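PDB 3F67: putative dienelactone hydrolase from Klebsiella pneumoniae subsp. pneumoniae MGH 78578, which probably acts as an alpha/beta-hydrolase of the dienelactone hydrolase family, presumably cleaving ester or lactone bonds, though its natural substrate is not established. Local coordinates for residues 75-79 with 80-84; 90-93 with 94-97; 214-217 with 218-221. One frame throughout, in Å; residues are numbered along the deposited sequence. Where two conformers were deposited one is given.

All three contacts are local and follow one another along the chain of an alpha/beta-hydrolase. Contact 1 (75-84) starts helix 80-88, and contact 2 (90-97) starts the next helix, 93-108; their centres lie about 18 Å apart and their nearest atoms about 5 Å. Contact 3 (214-221) belongs to the loop between strand 202-207 and helix 224-238. It is about 18 Å from contact 1 and about 26 Å from contact 2, centre to centre. Cys-123, Asp-180 and His-212 are arranged as expected for a Cys-His-Asp triad, with Cys-123 on a probable nucleophile elbow. Arg-219 of contact 3 lies near this probable triad, and Val-96 of contact 2 near the elbow, neither touching.

Contact 1. Residues 75-79 with 80-84; sequences NEYHD and IPTLF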
loop_
_atom_site.group_PDB
_atom_site.type_symbol
_atom_site.label_atom_id
_atom_site.label_comp_id
_atom_site.label_asym_id
_atom_site.label_seq_id
_atom_site.Cartn_x
_atom_site.Cartn_y
_atom_site.Cartn_z
ATOM N N ASN A 75 14.076 -2.815 -11.805
ATOM C CA ASN A 75 14.796 -2.098 -12.869
ATOM C C ASN A 75 15.555 -2.954 -13.870
ATOM O O ASN A 75 15.927 -2.476 -14.956
ATOM C CB ASN A 75 15.706 -1.034 -12.261
ATOM C CG ASN A 75 14.912 0.037 -11.533
ATOM O OD1 ASN A 75 13.867 0.498 -12.014
ATOM N ND2 ASN A 75 15.393 0.425 -10.359
ATOM N N GLU A 76 15.768 -4.236 -13.548
ATOM C CA GLU A 76 16.339 -5.177 -14.507
ATOM C C GLU A 76 15.353 -5.767 -15.522
ATOM O O GLU A 76 15.741 -6.580 -16.341
ATOM C CB GLU A 76 17.079 -6.301 -13.772
ATOM C CG GLU A 76 18.265 -5.747 -13.019
ATOM C CD GLU A 76 19.225 -6.803 -12.557
ATOM O OE1 GLU A 76 18.828 -7.989 -12.397
ATOM O OE2 GLU A 76 20.401 -6.445 -12.385
ATOM N N TYR A 77 14.097 -5.315 -15.490
ATOM C CA TYR A 77 13.107 -5.805 -16.448
ATOM C C TYR A 77 12.595 -4.651 -17.277
ATOM O O TYR A 77 12.485 -3.529 -16.764
ATOM C CB TYR A 77 11.944 -6.462 -15.685
ATOM C CG TYR A 77 12.442 -7.688 -14.988
ATOM C CD1 TYR A 77 12.593 -8.893 -15.686
ATOM C CD2 TYR A 77 12.875 -7.628 -13.664
ATOM C CE1 TYR A 77 13.103 -10.032 -15.060
ATOM C CE2 TYR A 77 13.412 -8.752 -13.034
ATOM C CZ TYR A 77 13.518 -9.941 -13.731
ATOM O OH TYR A 77 14.027 -11.047 -13.101
ATOM N N HIS A 78 12.269 -4.917 -18.534
ATOM C CA HIS A 78 11.784 -3.843 -19.404
ATOM C C HIS A 78 10.456 -4.181 -20.073
ATOM O O HIS A 78 10.017 -3.486 -20.992
ATOM C CB HIS A 78 12.825 -3.498 -20.459
ATOM C CG HIS A 78 14.173 -3.208 -19.888
ATOM N ND1 HIS A 78 14.426 -2.115 -19.093
ATOM C CD2 HIS A 78 15.353 -3.872 -20.014
ATOM C CE1 HIS A 78 15.712 -2.106 -18.767
ATOM N NE2 HIS A 78 16.287 -3.167 -19.295
ATOM N N ASP A 79 9.823 -5.256 -19.616
ATOM C CA ASP A 79 8.455 -5.523 -20.020
ATOM C C ASP A 79 7.706 -6.094 -18.822
ATOM O O ASP A 79 8.267 -6.868 -18.018
ATOM C CB ASP A 79 8.388 -6.446 -21.237
ATOM C CG ASP A 79 8.838 -7.845 -20.929
ATOM O OD1 ASP A 79 10.072 -8.098 -20.956
ATOM O OD2 ASP A 79 7.948 -8.702 -20.669
ATOM N N ILE A 80 6.445 -5.697 -18.715
ATOM C CA ILE A 80 5.642 -6.053 -17.545
ATOM C C ILE A 80 5.486 -7.583 -17.411
ATOM O O ILE A 80 5.616 -8.135 -16.320
ATOM C CB ILE A 80 4.323 -5.250 -17.511
ATOM C CG1 ILE A 80 4.622 -3.769 -17.136
ATOM C CG2 ILE A 80 3.379 -5.805 -16.419
ATOM C CD1 ILE A 80 3.483 -2.774 -17.274
ATOM N N PRO A 81 5.191 -8.280 -18.512
ATOM C CA PRO A 81 5.014 -9.726 -18.333
ATOM C C PRO A 81 6.233 -10.456 -17.746
ATOM O O PRO A 81 6.068 -11.353 -16.912
ATOM C CB PRO A 81 4.745 -10.206 -19.769
ATOM C CG PRO A 81 4.003 -9.057 -20.366
ATOM C CD PRO A 81 4.770 -7.847 -19.858
ATOM N N THR A 82 7.444 -10.103 -18.193
ATOM C CA THR A 82 8.653 -10.746 -17.686
ATOM C C THR A 82 8.900 -10.350 -16.218
ATOM O O THR A 82 9.326 -11.174 -15.408
ATOM C CB THR A 82 9.851 -10.414 -18.558
ATOM O OG1 THR A 82 9.553 -10.828 -19.904
ATOM C CG2 THR A 82 11.091 -11.225 -18.167
ATOM N N LEU A 83 8.663 -9.088 -15.908
ATOM C CA LEU A 83 8.764 -8.616 -14.533
ATOM C C LEU A 83 7.829 -9.428 -13.629
ATOM O O LEU A 83 8.233 -9.894 -12.555
ATOM C CB LEU A 83 8.421 -7.123 -14.434
ATOM C CG LEU A 83 8.259 -6.463 -13.051
ATOM C CD1 LEU A 83 9.534 -6.688 -12.201
ATOM C CD2 LEU A 83 7.919 -4.968 -13.211
ATOM N N PHE A 84 6.586 -9.593 -14.067
ATOM C CA PHE A 84 5.618 -10.387 -13.295
ATOM C C PHE A 84 6.076 -11.823 -13.099
ATOM O O PHE A 84 6.145 -12.324 -11.969
ATOM C CB PHE A 84 4.252 -10.368 -13.980
ATOM C CG PHE A 84 3.295 -9.464 -13.325
ATOM C CD1 PHE A 84 2.734 -8.393 -14.002
ATOM C CD2 PHE A 84 2.983 -9.654 -11.996
ATOM C CE1 PHE A 84 1.849 -7.551 -13.357
ATOM C CE2 PHE A 84 2.117 -8.811 -11.348
ATOM C CZ PHE A 84 1.545 -7.764 -12.025
#
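Asp-79 OD2 is gripped by two donors from one residue: Thr-82 OG1 at 2.8 Å and Thr-82 N at 2.9 Å. The hydroxyl comes to the syn lone pair of OD2, whereas the amide N-H reaches the same oxygen from above the carboxylate plane, 45° out of it. Asp-79 occupies the N-cap position of helix 80-88, and the bond from Thr-82 N is its capping bond. Its CG sits between its own backbone N and carbonyl carbon (chi1 69°), which swings the carboxylate over the first turn, and OD2 also rests 3.4 Å from Pro-81 CD. The backbone joins in with a bond from Leu-83 N to Asp-79 O, 3.1 Å long.

Tyr-77 packs on the flank of the same turn. Leu-83 CA lies over one face of its ring, 4.2 Å from the centroid, as a CH-pi contact. Thr-82 CG2 comes to the ring edge near its plane, 3.7 Å from Tyr-77 CD1, and Leu-83 CD1 touches Tyr-77 CD2 at 3.8 Å. Thr-82 thus divides its branches, hydroxyl to the aspartate and methyl to the tyrosine. Farther along the helix the tyrosine also meets Glu-86 and Leu-87, while Leu-83 leans on Ile-41 and Pro-74. The carboxylate stands where the helix dipole is positive, which would favour its ionised form and steady the first turn.

Contact 2. Residues 90-93 with 94-97; sequences KVPD and AQVL
Helix 93-108 of this alpha/beta-hydrolase begins after Pro-92, which occupies the N-cap position, with Val-91 and Gln-95 packed around the turn. Val-96 N donates to Pro-92 O at 3.2 Å, and Leu-97 N to Asp-93 O at 2.9 Å, the first two i to i+4 bonds of the helix.

Val-91 and Val-96 make the apolar part of the contact. Val-91 CG1 meets Val-96 CG2 at 3.6 Å, the two side chains crossing at about a right angle. The same Val-91 methyl also lies against the amide end of Gln-95. That glutamine is extended, with CG anti to the backbone N (chi1 179°), and therefore runs back along the proline: its CD, OE1 and NE2 all approach Pro-92 CD, NE2 at 3.9 Å. The polar end of this amide has a partner elsewhere, for Gln-95 OE1 accepts from Gln-71 NE2.

The side chain of Asp-93 leaves the backbone away from 94-97, and its carboxylate serves other parts of the fold. OD2 makes a salt bridge with Arg-127 of helix 124-133, and OD1 is hydrogen-bonded to Ser-157 OG, so both oxygens of this buried side chain are satisfied and the helix start is tied to its neighbours. Val-96 packs on Trp-124 and Ile-128, and Leu-97 on Tyr-132, joining helix 93-108 to helix 124-133. Beside the backbone bonds, carbon atoms also lie close to the same carbonyl oxygens: Val-96 CG2 stands 3.5 Å from Pro-92 O, and Leu-97 CG 3.3 Å from Asp-93 O.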
loop_
_atom_site.group_PDB
_atom_site.type_symbol
_atom_site.label_atom_id
_atom_site.label_comp_id
_atom_site.label_asym_id
_atom_site.label_seq_id
_atom_site.Cartn_x
_atom_site.Cartn_y
_atom_site.Cartn_z
ATOM N N LYS A 90 7.516 -14.406 -7.613
ATOM C CA LYS A 90 8.434 -15.131 -6.758
ATOM C C LYS A 90 8.578 -14.520 -5.365
ATOM O O LYS A 90 9.338 -15.037 -4.533
ATOM C CB LYS A 90 9.812 -15.280 -7.472
ATOM C CG LYS A 90 9.676 -16.014 -8.817
ATOM C CD LYS A 90 10.975 -16.618 -9.274
ATOM C CE LYS A 90 10.841 -17.259 -10.659
ATOM N NZ LYS A 90 9.823 -18.365 -10.691
ATOM N N VAL A 91 7.826 -13.454 -5.093
ATOM C CA VAL A 91 7.883 -12.751 -3.815
ATOM C C VAL A 91 6.674 -13.261 -2.982
ATOM O O VAL A 91 5.523 -13.006 -3.374
ATOM C CB VAL A 91 7.739 -11.220 -4.021
ATOM C CG1 VAL A 91 7.706 -10.487 -2.674
ATOM C CG2 VAL A 91 8.912 -10.680 -4.883
ATOM N N PRO A 92 6.921 -14.041 -1.913
ATOM C CA PRO A 92 5.778 -14.666 -1.221
ATOM C C PRO A 92 5.020 -13.637 -0.380
ATOM O O PRO A 92 5.661 -12.807 0.295
ATOM C CB PRO A 92 6.421 -15.710 -0.284
ATOM C CG PRO A 92 7.820 -15.915 -0.838
ATOM C CD PRO A 92 8.206 -14.535 -1.392
ATOM N N ASP A 93 3.682 -13.726 -0.380
ATOM C CA ASP A 93 2.898 -12.802 0.461
ATOM C C ASP A 93 3.349 -12.833 1.936
ATOM O O ASP A 93 3.434 -11.776 2.603
ATOM C CB ASP A 93 1.414 -13.200 0.452
ATOM C CG ASP A 93 0.731 -12.999 -0.903
ATOM O OD1 ASP A 93 1.216 -12.248 -1.812
ATOM O OD2 ASP A 93 -0.368 -13.571 -1.005
ATOM N N ALA A 94 3.621 -14.043 2.454
ATOM C CA ALA A 94 3.976 -14.196 3.893
ATOM C C ALA A 94 5.228 -13.377 4.232
ATOM O O ALA A 94 5.299 -12.746 5.295
ATOM C CB ALA A 94 4.199 -15.640 4.245
ATOM N N GLN A 95 6.196 -13.406 3.319
ATOM C CA GLN A 95 7.416 -12.627 3.440
ATOM C C GLN A 95 7.114 -11.141 3.476
ATOM O O GLN A 95 7.697 -10.395 4.294
ATOM C CB GLN A 95 8.364 -12.949 2.259
ATOM C CG GLN A 95 9.663 -12.168 2.288
ATOM C CD GLN A 95 10.407 -12.287 0.971
ATOM O OE1 GLN A 95 11.195 -13.202 0.790
ATOM N NE2 GLN A 95 10.112 -11.404 0.029
ATOM N N VAL A 96 6.230 -10.695 2.580
ATOM C CA VAL A 96 5.884 -9.276 2.452
ATOM C C VAL A 96 5.251 -8.807 3.766
ATOM O O VAL A 96 5.633 -7.770 4.318
ATOM C CB VAL A 96 4.907 -9.010 1.274
ATOM C CG1 VAL A 96 4.432 -7.526 1.304
ATOM C CG2 VAL A 96 5.568 -9.288 -0.095
ATOM N N LEU A 97 4.302 -9.577 4.287
ATOM C CA LEU A 97 3.586 -9.113 5.493
ATOM C C LEU A 97 4.566 -9.050 6.686
ATOM O O LEU A 97 4.507 -8.118 7.499
ATOM C CB LEU A 97 2.397 -10.037 5.799
ATOM C CG LEU A 97 1.377 -10.105 4.610
ATOM C CD1 LEU A 97 0.243 -11.020 5.039
ATOM C CD2 LEU A 97 0.816 -8.738 4.218
#

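Contact 3. Residues 214-217 with 218-221; sequences FNAD and YRAS
One face of the Arg-219 guanidinium carries the methyl of Ala-216, CB lying 3.6 Å above the plane and offset toward the rim, while Tyr-218 CZ sits in plane at its edge. The Tyr-218 ring in turn has Arg-219 CG over one face. Arg-219 bends at chi2 (-142°) and chi3 (-77°), folding its guanidinium back over Ala-216. From there Arg-219 NH2 donates to Tyr-218 OH at 2.9 Å, the hydroxyl tilted 21° out of the guanidinium plane; the stronger partner of NH2 is Glu-40, in a salt bridge.

The backbone carrying these groups makes a type I beta turn from Ala-216 to Arg-219, closed by Arg-219 N to Ala-216 O at 2.9 Å. A water bridges the turn, donating to Asp-217 O and to Arg-219 O (2.8 Å). Outside the turn, its two flanks meet where Phe-214 CA makes a C-H...O contact of 3.4 Å with Ser-221 O. The loop lies between strand 202-207 and helix 224-238: Phe-214 packs on Tyr-207 and Ser-226, while Tyr-218 stacks on His-45 and meets His-47 at the start of helix 46-57.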
loop_
_atom_site.group_PDB
_atom_site.type_symbol
_atom_site.label_atom_id
_atom_site.label_comp_id
_atom_site.label_asym_id
_atom_site.label_seq_id
_atom_site.Cartn_x
_atom_site.Cartn_y
_atom_site.Cartn_z
ATOM N N PHE A 214 -4.661 5.212 -11.679
ATOM C CA PHE A 214 -5.093 6.583 -11.990
ATOM C C PHE A 214 -4.413 7.666 -11.151
ATOM O O PHE A 214 -4.536 8.848 -11.445
ATOM C CB PHE A 214 -6.636 6.707 -11.953
ATOM C CG PHE A 214 -7.249 6.533 -10.579
ATOM C CD1 PHE A 214 -7.226 7.596 -9.637
ATOM C CD2 PHE A 214 -7.909 5.345 -10.241
ATOM C CE1 PHE A 214 -7.839 7.429 -8.385
ATOM C CE2 PHE A 214 -8.526 5.175 -8.969
ATOM C CZ PHE A 214 -8.483 6.221 -8.056
ATOM N N ASN A 215 -3.733 7.262 -10.077
ATOM C CA ASN A 215 -2.937 8.202 -9.324
ATOM C C ASN A 215 -1.498 8.349 -9.811
ATOM O O ASN A 215 -0.739 9.164 -9.271
ATOM C CB ASN A 215 -2.937 7.751 -7.853
ATOM C CG ASN A 215 -2.454 8.835 -6.916
ATOM O OD1 ASN A 215 -3.006 9.953 -6.886
ATOM N ND2 ASN A 215 -1.396 8.529 -6.145
ATOM N N ALA A 216 -1.115 7.584 -10.845
ATOM C CA ALA A 216 0.305 7.595 -11.279
ATOM C C ALA A 216 0.544 8.780 -12.205
ATOM O O ALA A 216 0.396 8.687 -13.450
ATOM C CB ALA A 216 0.680 6.275 -11.959
ATOM N N ASP A 217 0.887 9.908 -11.601
ATOM C CA ASP A 217 0.881 11.191 -12.307
ATOM C C ASP A 217 1.919 11.254 -13.419
ATOM O O ASP A 217 1.836 12.130 -14.274
ATOM C CB ASP A 217 1.042 12.356 -11.299
ATOM C CG ASP A 217 2.187 12.133 -10.339
ATOM O OD1 ASP A 217 3.343 12.312 -10.764
ATOM O OD2 ASP A 217 1.942 11.758 -9.157
ATOM N N TYR A 218 2.883 10.324 -13.416
ATOM C CA TYR A 218 3.914 10.305 -14.464
ATOM C C TYR A 218 3.528 9.421 -15.673
ATOM O O TYR A 218 4.291 9.327 -16.664
ATOM C CB TYR A 218 5.266 9.875 -13.861
ATOM C CG TYR A 218 5.359 8.410 -13.533
ATOM C CD1 TYR A 218 5.959 7.495 -14.434
ATOM C CD2 TYR A 218 4.833 7.913 -12.334
ATOM C CE1 TYR A 218 6.031 6.120 -14.116
ATOM C CE2 TYR A 218 4.917 6.570 -12.009
ATOM C CZ TYR A 218 5.529 5.677 -12.895
ATOM O OH TYR A 218 5.619 4.350 -12.591
ATOM N N ARG A 219 2.372 8.767 -15.611
ATOM C CA ARG A 219 1.994 7.756 -16.613
ATOM C C ARG A 219 0.727 8.206 -17.297
ATOM O O ARG A 219 -0.031 9.014 -16.748
ATOM C CB ARG A 219 1.727 6.368 -16.000
ATOM C CG ARG A 219 2.816 5.780 -15.158
ATOM C CD ARG A 219 2.986 4.270 -15.331
ATOM N NE ARG A 219 1.999 3.385 -14.658
ATOM C CZ ARG A 219 1.990 3.039 -13.360
ATOM N NH1 ARG A 219 1.043 2.217 -12.926
ATOM N NH2 ARG A 219 2.876 3.507 -12.460
ATOM N N ALA A 220 0.456 7.638 -18.473
ATOM C CA ALA A 220 -0.729 8.009 -19.250
ATOM C C ALA A 220 -2.057 7.623 -18.599
ATOM O O ALA A 220 -3.084 8.194 -18.956
ATOM C CB ALA A 220 -0.651 7.435 -20.651
ATOM N N SER A 221 -2.038 6.657 -17.673
ATOM C CA SER A 221 -3.225 6.237 -16.923
ATOM C C SER A 221 -3.716 7.264 -15.870
ATOM O O SER A 221 -4.810 7.114 -15.318
ATOM C CB SER A 221 -2.908 4.927 -16.185
ATOM O OG SER A 221 -1.824 5.116 -15.295
HETATM O O HOH W 1 0.404 11.817 -16.799
#